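Local coordinates for protein putative acetyltransferase (Streptococcus mutans, PDB 4E2A) that is a putative acetyltransferase of the GNAT family that probably transfers an acyl group other than an amino-acyl group, at residues K104-W113 / F126-Y137. Numbering follows the deposited sequence.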
ATOM      1  N   LYS B 104      21.664 -19.049  19.017  1.00 35.87           N
ATOM      2  CA  LYS B 104      20.740 -19.315  17.911  1.00 40.96           C
ATOM      3  C   LYS B 104      19.774 -18.147  17.673  1.00 35.86           C
ATOM      4  O   LYS B 104      19.131 -17.648  18.612  1.00 30.05           O
ATOM      5  CB  LYS B 104      19.915 -20.572  18.189  1.00 43.42           C
ATOM      6  CG  LYS B 104      20.702 -21.870  18.337  1.00 50.62           C
ATOM      7  CD  LYS B 104      19.763 -22.991  18.799  1.00 48.12           C
ATOM      8  CE  LYS B 104      20.466 -24.328  18.924  1.00 63.82           C
ATOM      9  NZ  LYS B 104      19.505 -25.430  19.240  1.00 66.88           N
ATOM     10  N   ALA B 105      19.653 -17.724  16.420  1.00 30.34           N
ATOM     11  CA  ALA B 105      18.701 -16.669  16.080  1.00 33.19           C
ATOM     12  C   ALA B 105      17.263 -17.073  16.406  1.00 28.66           C
ATOM     13  O   ALA B 105      16.760 -18.070  15.891  1.00 26.87           O
ATOM     14  CB  ALA B 105      18.830 -16.291  14.618  1.00 28.66           C
ATOM     15  N   ALA B 106      16.605 -16.282  17.250  1.00 23.94           N
ATOM     16  CA  ALA B 106      15.223 -16.546  17.673  1.00 25.20           C
ATOM     17  C   ALA B 106      14.205 -15.561  17.084  1.00 22.22           C
ATOM     18  O   ALA B 106      12.996 -15.812  17.106  1.00 24.85           O
ATOM     19  CB  ALA B 106      15.126 -16.544  19.191  1.00 21.54           C
ATOM     20  N   GLY B 107      14.690 -14.439  16.561  1.00 23.16           N
ATOM     21  CA  GLY B 107      13.811 -13.448  15.980  1.00 21.22           C
ATOM     22  C   GLY B 107      14.593 -12.266  15.435  1.00 20.51           C
ATOM     23  O   GLY B 107      15.826 -12.232  15.515  1.00 21.92           O
ATOM     24  N   PHE B 108      13.878 -11.302  14.865  1.00 21.48           N
ATOM     25  CA  PHE B 108      14.537 -10.159  14.242  1.00 15.61           C
ATOM     26  C   PHE B 108      13.714  -8.876  14.293  1.00 16.30           C
ATOM     27  O   PHE B 108      12.493  -8.891  14.511  1.00 19.02           O
ATOM     28  CB  PHE B 108      15.005 -10.509  12.819  1.00 22.19           C
ATOM     29  CG  PHE B 108      13.893 -10.566  11.813  1.00 18.33           C
ATOM     30  CD1 PHE B 108      13.586  -9.447  11.039  1.00 19.76           C
ATOM     31  CD2 PHE B 108      13.144 -11.721  11.654  1.00 22.02           C
ATOM     32  CE1 PHE B 108      12.554  -9.487  10.111  1.00 18.41           C
ATOM     33  CE2 PHE B 108      12.095 -11.777  10.720  1.00 24.41           C
ATOM     34  CZ  PHE B 108      11.798 -10.658   9.955  1.00 19.16           C
ATOM     35  N   LEU B 109      14.412  -7.759  14.078  1.00 20.92           N
ATOM     36  CA  LEU B 109      13.873  -6.443  14.312  1.00 19.62           C
ATOM     37  C   LEU B 109      14.400  -5.523  13.211  1.00 22.94           C
ATOM     38  O   LEU B 109      15.601  -5.487  12.977  1.00 21.08           O
ATOM     39  CB  LEU B 109      14.318  -5.923  15.697  1.00 16.10           C
ATOM     40  CG  LEU B 109      14.222  -4.399  15.868  1.00 18.11           C
ATOM     41  CD1 LEU B 109      12.762  -3.940  15.872  1.00 19.70           C
ATOM     42  CD2 LEU B 109      15.012  -3.874  17.113  1.00 16.36           C
ATOM     43  N   LYS B 110      13.515  -4.814  12.505  1.00 15.15           N
ATOM     44  CA  LYS B 110      14.027  -3.803  11.563  1.00 22.15           C
ATOM     45  C   LYS B 110      13.549  -2.411  11.931  1.00 20.81           C
ATOM     46  O   LYS B 110      12.342  -2.185  12.133  1.00 22.69           O
ATOM     47  CB  LYS B 110      13.692  -4.139  10.096  1.00 19.79           C
ATOM     48  CG  LYS B 110      14.208  -3.115   9.066  1.00 22.78           C
ATOM     49  CD  LYS B 110      13.811  -3.518   7.631  1.00 23.57           C
ATOM     50  CE  LYS B 110      14.538  -2.651   6.585  1.00 28.46           C
ATOM     51  NZ  LYS B 110      13.820  -1.378   6.229  1.00 30.59           N
ATOM     52  N   VAL B 111      14.496  -1.476  12.032  1.00 17.78           N
ATOM     53  CA  VAL B 111      14.157  -0.074  12.329  1.00 17.33           C
ATOM     54  C   VAL B 111      14.640   0.895  11.236  1.00 24.44           C
ATOM     55  O   VAL B 111      15.631   0.637  10.585  1.00 20.33           O
ATOM     56  CB  VAL B 111      14.664   0.361  13.733  1.00 13.51           C
ATOM     57  CG1 VAL B 111      13.871  -0.394  14.826  1.00 15.60           C
ATOM     58  CG2 VAL B 111      16.146   0.104  13.866  1.00 25.24           C
ATOM     59  N   ASN B 112      13.910   1.989  11.019  1.00 21.75           N
ATOM     60  CA  ASN B 112      14.256   2.948   9.977  1.00 23.66           C
ATOM     61  C   ASN B 112      14.251   4.391  10.468  1.00 22.08           C
ATOM     62  O   ASN B 112      13.517   4.743  11.394  1.00 23.78           O
ATOM     63  CB  ASN B 112      13.273   2.886   8.799  1.00 22.62           C
ATOM     64  CG  ASN B 112      13.003   1.483   8.306  1.00 23.81           C
ATOM     65  OD1 ASN B 112      11.848   1.120   8.082  1.00 28.40           O
ATOM     66  ND2 ASN B 112      14.050   0.709   8.089  1.00 21.64           N
ATOM     67  N   TRP B 113      15.057   5.226   9.822  1.00 20.65           N
ATOM     68  CA  TRP B 113      14.955   6.671   9.982  1.00 22.77           C
ATOM     69  C   TRP B 113      15.378   7.365   8.675  1.00 33.06           C
ATOM     70  O   TRP B 113      15.768   6.686   7.721  1.00 30.14           O
ATOM     71  CB  TRP B 113      15.787   7.152  11.169  1.00 22.80           C
ATOM     72  CG  TRP B 113      17.259   6.924  11.026  1.00 25.67           C
ATOM     73  CD1 TRP B 113      18.181   7.816  10.551  1.00 36.93           C
ATOM     74  CD2 TRP B 113      17.988   5.743  11.383  1.00 30.04           C
ATOM     75  NE1 TRP B 113      19.443   7.257  10.588  1.00 31.51           N
ATOM     76  CE2 TRP B 113      19.350   5.985  11.098  1.00 32.85           C
ATOM     77  CE3 TRP B 113      17.626   4.497  11.915  1.00 30.32           C
ATOM     78  CZ2 TRP B 113      20.345   5.026  11.309  1.00 31.60           C
ATOM     79  CZ3 TRP B 113      18.615   3.550  12.129  1.00 27.98           C
ATOM     80  CH2 TRP B 113      19.959   3.820  11.825  1.00 32.86           C
ATOM     81  N   PHE B 126      11.642   8.109  13.851  1.00 23.10           N
ATOM     82  CA  PHE B 126      12.277   6.789  13.873  1.00 22.49           C
ATOM     83  C   PHE B 126      11.138   5.743  13.814  1.00 24.56           C
ATOM     84  O   PHE B 126      10.198   5.799  14.602  1.00 25.07           O
ATOM     85  CB  PHE B 126      13.064   6.693  15.196  1.00 19.90           C
ATOM     86  CG  PHE B 126      13.842   5.416  15.408  1.00 26.54           C
ATOM     87  CD1 PHE B 126      15.240   5.429  15.395  1.00 26.44           C
ATOM     88  CD2 PHE B 126      13.201   4.237  15.730  1.00 24.97           C
ATOM     89  CE1 PHE B 126      15.981   4.275  15.633  1.00 23.32           C
ATOM     90  CE2 PHE B 126      13.937   3.061  15.980  1.00 24.01           C
ATOM     91  CZ  PHE B 126      15.324   3.083  15.929  1.00 25.47           C
ATOM     92  N   GLU B 127      11.237   4.794  12.885  1.00 20.39           N
ATOM     93  CA  GLU B 127      10.171   3.840  12.601  1.00 23.49           C
ATOM     94  C   GLU B 127      10.534   2.431  13.069  1.00 21.03           C
ATOM     95  O   GLU B 127      11.618   1.952  12.801  1.00 20.72           O
ATOM     96  CB  GLU B 127       9.880   3.796  11.087  1.00 24.46           C
ATOM     97  CG  GLU B 127       8.892   2.700  10.677  1.00 26.21           C
ATOM     98  CD  GLU B 127       8.752   2.537   9.156  1.00 26.41           C
ATOM     99  OE1 GLU B 127       9.514   3.156   8.398  1.00 23.52           O
ATOM    100  OE2 GLU B 127       7.872   1.773   8.719  1.00 37.02           O
ATOM    101  N   ILE B 128       9.627   1.776  13.778  1.00 25.59           N
ATOM    102  CA  ILE B 128       9.787   0.350  14.048  1.00 26.32           C
ATOM    103  C   ILE B 128       8.953  -0.380  12.996  1.00 28.17           C
ATOM    104  O   ILE B 128       7.717  -0.312  13.018  1.00 26.72           O
ATOM    105  CB  ILE B 128       9.364  -0.020  15.483  1.00 22.33           C
ATOM    106  CG1 ILE B 128      10.154   0.821  16.498  1.00 21.53           C
ATOM    107  CG2 ILE B 128       9.602  -1.505  15.738  1.00 26.30           C
ATOM    108  CD1 ILE B 128       9.498   0.868  17.902  1.00 17.51           C
ATOM    109  N   GLN B 129       9.637  -1.021  12.045  1.00 23.56           N
ATOM    110  CA  GLN B 129       8.987  -1.561  10.842  1.00 21.97           C
ATOM    111  C   GLN B 129       8.628  -3.044  10.961  1.00 25.90           C
ATOM    112  O   GLN B 129       7.512  -3.444  10.608  1.00 26.69           O
ATOM    113  CB  GLN B 129       9.873  -1.346   9.594  1.00 25.28           C
ATOM    114  CG  GLN B 129       9.210  -1.799   8.267  1.00 27.75           C
ATOM    115  CD  GLN B 129      10.208  -2.035   7.126  1.00 31.33           C
ATOM    116  OE1 GLN B 129      11.326  -1.516   7.133  1.00 25.19           O
ATOM    117  NE2 GLN B 129       9.795  -2.825   6.134  1.00 23.50           N
ATOM    118  N   ARG B 130       9.580  -3.852  11.424  1.00 20.79           N
ATOM    119  CA  ARG B 130       9.412  -5.299  11.524  1.00 19.61           C
ATOM    120  C   ARG B 130       9.839  -5.861  12.876  1.00 26.73           C
ATOM    121  O   ARG B 130      10.914  -5.534  13.384  1.00 17.64           O
ATOM    122  CB  ARG B 130      10.259  -6.026  10.457  1.00 26.84           C
ATOM    123  CG  ARG B 130       9.746  -5.947   9.037  1.00 28.12           C
ATOM    124  CD  ARG B 130      10.695  -6.684   8.062  1.00 22.92           C
ATOM    125  NE  ARG B 130      10.277  -6.398   6.704  1.00 26.59           N
ATOM    126  CZ  ARG B 130      11.092  -6.319   5.660  1.00 32.37           C
ATOM    127  NH1 ARG B 130      12.402  -6.517   5.813  1.00 25.55           N
ATOM    128  NH2 ARG B 130      10.585  -6.047   4.457  1.00 26.39           N
ATOM    129  N   LEU B 131       9.022  -6.748  13.438  1.00 23.24           N
ATOM    130  CA  LEU B 131       9.442  -7.485  14.628  1.00 18.39           C
ATOM    131  C   LEU B 131       8.745  -8.852  14.658  1.00 18.71           C
ATOM    132  O   LEU B 131       7.527  -8.919  14.824  1.00 20.97           O
ATOM    133  CB  LEU B 131       9.153  -6.664  15.915  1.00 19.47           C
ATOM    134  CG  LEU B 131       9.882  -7.069  17.227  1.00 23.62           C
ATOM    135  CD1 LEU B 131       9.679  -6.070  18.379  1.00 19.28           C
ATOM    136  CD2 LEU B 131       9.456  -8.462  17.687  1.00 21.18           C
ATOM    137  N   TYR B 132       9.533  -9.920  14.478  1.00 20.40           N
ATOM    138  CA  TYR B 132       9.060 -11.290  14.467  1.00 19.49           C
ATOM    139  C   TYR B 132       9.843 -12.165  15.436  1.00 20.63           C
ATOM    140  O   TYR B 132      11.066 -12.047  15.549  1.00 18.57           O
ATOM    141  CB  TYR B 132       9.221 -11.906  13.061  1.00 17.43           C
ATOM    142  CG  TYR B 132       8.279 -11.373  12.000  1.00 20.31           C
ATOM    143  CD1 TYR B 132       7.059 -11.993  11.740  1.00 22.19           C
ATOM    144  CD2 TYR B 132       8.623 -10.254  11.247  1.00 25.37           C
ATOM    145  CE1 TYR B 132       6.222 -11.512  10.758  1.00 26.24           C
ATOM    146  CE2 TYR B 132       7.795  -9.772  10.275  1.00 27.65           C
ATOM    147  CZ  TYR B 132       6.596 -10.399  10.031  1.00 27.22           C
ATOM    148  OH  TYR B 132       5.769  -9.913   9.050  1.00 25.93           O
ATOM    149  N   ILE B 133       9.138 -13.058  16.120  1.00 24.85           N
ATOM    150  CA  ILE B 133       9.787 -14.074  16.946  1.00 22.97           C
ATOM    151  C   ILE B 133       9.371 -15.433  16.400  1.00 21.87           C
ATOM    152  O   ILE B 133       8.172 -15.680  16.200  1.00 20.86           O
ATOM    153  CB  ILE B 133       9.365 -13.975  18.444  1.00 19.77           C
ATOM    154  CG1 ILE B 133       9.679 -12.588  19.031  1.00 22.95           C
ATOM    155  CG2 ILE B 133      10.009 -15.114  19.274  1.00 25.85           C
ATOM    156  CD1 ILE B 133      11.179 -12.249  19.153  1.00 22.81           C
ATOM    157  N   LEU B 134      10.353 -16.289  16.121  1.00 22.55           N
ATOM    158  CA  LEU B 134      10.083 -17.703  15.795  1.00 24.97           C
ATOM    159  C   LEU B 134       9.141 -18.390  16.805  1.00 31.09           C
ATOM    160  O   LEU B 134       9.325 -18.291  18.032  1.00 24.52           O
ATOM    161  CB  LEU B 134      11.392 -18.499  15.719  1.00 19.46           C
ATOM    162  CG  LEU B 134      12.223 -18.470  14.433  1.00 24.89           C
ATOM    163  CD1 LEU B 134      13.534 -19.186  14.668  1.00 22.70           C
ATOM    164  CD2 LEU B 134      11.473 -19.088  13.240  1.00 24.95           C
ATOM    165  N   LYS B 135       8.141 -19.103  16.289  1.00 26.85           N
ATOM    166  CA  LYS B 135       7.183 -19.791  17.150  1.00 25.21           C
ATOM    167  C   LYS B 135       7.855 -20.686  18.194  1.00 23.46           C
ATOM    168  O   LYS B 135       7.390 -20.771  19.330  1.00 26.35           O
ATOM    169  CB  LYS B 135       6.207 -20.627  16.316  1.00 31.33           C
ATOM    170  CG  LYS B 135       4.762 -20.309  16.628  1.00 41.75           C
ATOM    171  CD  LYS B 135       4.021 -19.795  15.403  1.00 50.40           C
ATOM    172  CE  LYS B 135       3.627 -20.946  14.484  1.00 55.11           C
ATOM    173  NZ  LYS B 135       2.499 -20.589  13.571  1.00 64.40           N
ATOM    174  N   ALA B 136       8.942 -21.356  17.817  1.00 26.37           N
ATOM    175  CA  ALA B 136       9.621 -22.232  18.768  1.00 27.43           C
ATOM    176  C   ALA B 136      10.175 -21.439  19.948  1.00 29.28           C
ATOM    177  O   ALA B 136      10.494 -22.029  20.977  1.00 24.12           O
ATOM    178  CB  ALA B 136      10.739 -23.071  18.087  1.00 23.47           C
ATOM    179  N   TYR B 137      10.288 -20.114  19.800  1.00 27.33           N
ATOM    180  CA  TYR B 137      10.846 -19.267  20.871  1.00 27.99           C
ATOM    181  C   TYR B 137       9.863 -18.261  21.481  1.00 22.37           C
ATOM    182  O   TYR B 137      10.280 -17.380  22.233  1.00 24.04           O
ATOM    183  CB  TYR B 137      12.085 -18.495  20.388  1.00 23.48           C
ATOM    184  CG  TYR B 137      13.271 -19.366  20.095  1.00 31.28           C
ATOM    185  CD1 TYR B 137      14.226 -19.646  21.080  1.00 25.48           C
ATOM    186  CD2 TYR B 137      13.454 -19.895  18.825  1.00 27.60           C
ATOM    187  CE1 TYR B 137      15.318 -20.453  20.797  1.00 33.78           C
ATOM    188  CE2 TYR B 137      14.539 -20.705  18.535  1.00 35.86           C
ATOM    189  CZ  TYR B 137      15.464 -20.980  19.519  1.00 39.01           C
ATOM    190  OH  TYR B 137      16.530 -21.785  19.207  1.00 40.84           O
TER
HETATM  191  O   HOH W   1      11.980  -2.912   4.372  1.00 33.01           O
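Lys110 and Gln129 run side by side off antiparallel strands 104-113 and 126-133, and Lys110 NZ gives a hydrogen bond of 2.7 Å to Gln129 OE1, in the plane of the amide. A bend at the last torsion of Lys110 (chi4 -88°) turns the ammonium to this oxygen; a water accepts from both Lys110 NZ and Gln129 NE2, a second link. What brings Gln129 there is a classic beta bulge, Gln129 and Arg130 sharing Lys110 as partner: Lys110 O takes Gln129 N at 2.9 Å and, more weakly, Arg130 N at 3.3 Å.

Farther along this face, the Phe108 and Tyr132 rings lie nearly parallel (planes 19° apart) but barely overlap, Phe108 CZ to Tyr132 CD2 3.5 Å, while Arg130 CD meets the Phe108 ring edge and its guanidinium salt-bridges Glu88. Helix 48-63 covers the pair through Thr58. On the other face Val111 CB packs on Phe126 CZ at 3.6 Å, under helix 142-157. Beyond strand 126-133, the 3-10 turn brings the Tyr137 ring face to Ala106 CB, a CH-pi contact. These are the third and fourth strands of the seven-stranded GNAT sheet; the bulged fourth leads into helix 142-157, a region that binds acetyl-CoA in relatives.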